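Local coordinates for kinesin-like protein (Caenorhabditis elegans, PDB 5X3E), which is a kinesin-6 motor protein, Zen4, whose motor domain of the P-loop NTPase class probably couples ATP hydrolysis to force production along microtubules, at residues 362-367 with 425-430. Numbering follows the deposited sequence.
Sequences TLRQCI and LAFAEE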
# COMPACT_ATOMS: atom_id res chain seq x y z
N THR A 362 17.23 -4.40 -3.96
CA THR A 362 16.58 -5.69 -4.14
C THR A 362 15.22 -5.54 -4.82
O THR A 362 14.83 -6.39 -5.64
CB THR A 362 16.41 -6.39 -2.79
OG1 THR A 362 17.68 -6.44 -2.11
CG2 THR A 362 15.88 -7.80 -2.98
N LEU A 363 14.49 -4.49 -4.48
CA LEU A 363 13.20 -4.23 -5.12
C LEU A 363 13.38 -4.00 -6.62
O LEU A 363 12.62 -4.55 -7.43
CB LEU A 363 12.53 -3.02 -4.48
CG LEU A 363 11.15 -2.64 -5.02
CD1 LEU A 363 10.19 -3.81 -4.90
CD2 LEU A 363 10.62 -1.41 -4.30
N ARG A 364 14.37 -3.19 -7.00
CA ARG A 364 14.66 -2.96 -8.41
C ARG A 364 14.92 -4.27 -9.13
O ARG A 364 14.29 -4.57 -10.16
CB ARG A 364 15.85 -2.01 -8.55
CG ARG A 364 15.74 -1.00 -9.70
CD ARG A 364 17.11 -0.44 -10.10
NE ARG A 364 17.97 -0.20 -8.94
CZ ARG A 364 18.06 0.95 -8.29
NH1 ARG A 364 17.34 1.99 -8.68
NH2 ARG A 364 18.88 1.06 -7.25
N GLN A 365 15.86 -5.07 -8.61
CA GLN A 365 16.18 -6.36 -9.22
C GLN A 365 14.94 -7.24 -9.34
O GLN A 365 14.76 -7.94 -10.34
CB GLN A 365 17.27 -7.06 -8.41
CG GLN A 365 18.55 -6.26 -8.25
CD GLN A 365 19.51 -6.88 -7.25
OE1 GLN A 365 19.34 -8.04 -6.85
NE2 GLN A 365 20.53 -6.13 -6.86
N CYS A 366 14.07 -7.21 -8.32
CA CYS A 366 12.93 -8.11 -8.32
C CYS A 366 11.89 -7.73 -9.37
O CYS A 366 11.35 -8.61 -10.04
CB CYS A 366 12.31 -8.17 -6.92
SG CYS A 366 13.29 -9.18 -5.78
N ILE A 367 11.59 -6.43 -9.53
CA ILE A 367 10.62 -6.07 -10.57
C ILE A 367 11.20 -6.27 -11.96
O ILE A 367 10.45 -6.47 -12.92
CB ILE A 367 10.08 -4.63 -10.44
CG1 ILE A 367 11.03 -3.64 -11.11
CG2 ILE A 367 9.84 -4.24 -8.99
CD1 ILE A 367 10.39 -2.31 -11.41
N LEU A 425 14.43 7.12 -11.73
CA LEU A 425 13.92 6.87 -13.07
C LEU A 425 14.45 5.57 -13.66
O LEU A 425 13.98 5.16 -14.73
CB LEU A 425 14.26 8.05 -14.00
CG LEU A 425 13.68 9.42 -13.66
CD1 LEU A 425 14.28 10.49 -14.55
CD2 LEU A 425 12.17 9.43 -13.76
N ALA A 426 15.42 4.93 -13.01
CA ALA A 426 15.88 3.62 -13.46
C ALA A 426 14.80 2.55 -13.33
O ALA A 426 14.91 1.49 -13.97
CB ALA A 426 17.12 3.20 -12.67
N PHE A 427 13.76 2.79 -12.53
CA PHE A 427 12.61 1.89 -12.45
C PHE A 427 11.76 1.91 -13.71
O PHE A 427 10.74 1.22 -13.75
CB PHE A 427 11.75 2.26 -11.24
CG PHE A 427 12.26 1.71 -9.94
CD1 PHE A 427 12.06 0.38 -9.60
CD2 PHE A 427 12.93 2.52 -9.04
CE1 PHE A 427 12.51 -0.13 -8.40
CE2 PHE A 427 13.39 2.02 -7.84
CZ PHE A 427 13.18 0.70 -7.52
N ALA A 428 12.14 2.70 -14.72
CA ALA A 428 11.32 2.90 -15.90
C ALA A 428 11.16 1.59 -16.67
O ALA A 428 12.05 0.73 -16.68
CB ALA A 428 11.92 3.98 -16.80
N GLU A 429 9.99 1.45 -17.29
CA GLU A 429 9.69 0.25 -18.07
C GLU A 429 10.74 0.03 -19.16
O GLU A 429 11.14 -1.11 -19.43
CB GLU A 429 8.28 0.36 -18.65
CG GLU A 429 7.31 0.94 -17.60
CD GLU A 429 5.84 0.60 -17.83
OE1 GLU A 429 5.03 0.98 -16.98
OE2 GLU A 429 5.49 0.01 -18.88
N GLU A 430 11.20 1.11 -19.79
CA GLU A 430 12.30 1.05 -20.74
C GLU A 430 12.99 2.41 -20.80
O GLU A 430 12.43 3.43 -20.39
CB GLU A 430 11.80 0.62 -22.12
CG GLU A 430 10.80 1.56 -22.74
CD GLU A 430 10.83 1.54 -24.26
OE1 GLU A 430 11.94 1.63 -24.83
OE2 GLU A 430 9.75 1.43 -24.87
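F427 illustrates how a single aromatic ring can fasten a loop to a helix largely by apolar contact. From the loop that follows helix 418-424, CB carries the ring toward helix 350-375, with CG set beside its own backbone N (chi1 -81°). Further out, F427 CD1 meets I367 CD1 at 3.6 Å, the isoleucine methyl lying in the ring plane at its edge. F427 CE1 lies 3.6 Å from R364 CA, and L363 approaches the same atom, its CG 4.4 Å from F427 CE1. CZ, at the tip, lies against R364 CB and CG. One face of the ring takes R364 CG in a CH-pi contact, 3.9 Å from the F427 centroid and 22° off the normal. The arginine chain then bends at chi3, and R364 NH1 comes back to within 4.0 Å of F427 CE2, its guanidinium plane tilted 33° from the ring. Y119 meets the ring edge-to-face, while M407 and I409 of strand 404-411 also pack on it, joining helix 350-375 to the central sheet; the F427 carbonyl is hydrogen-bonded to R371 further along the helix. Between these two segments, cohesion therefore comes from dispersion and CH-pi attraction, with the arginine serving chiefly through its aliphatic stem.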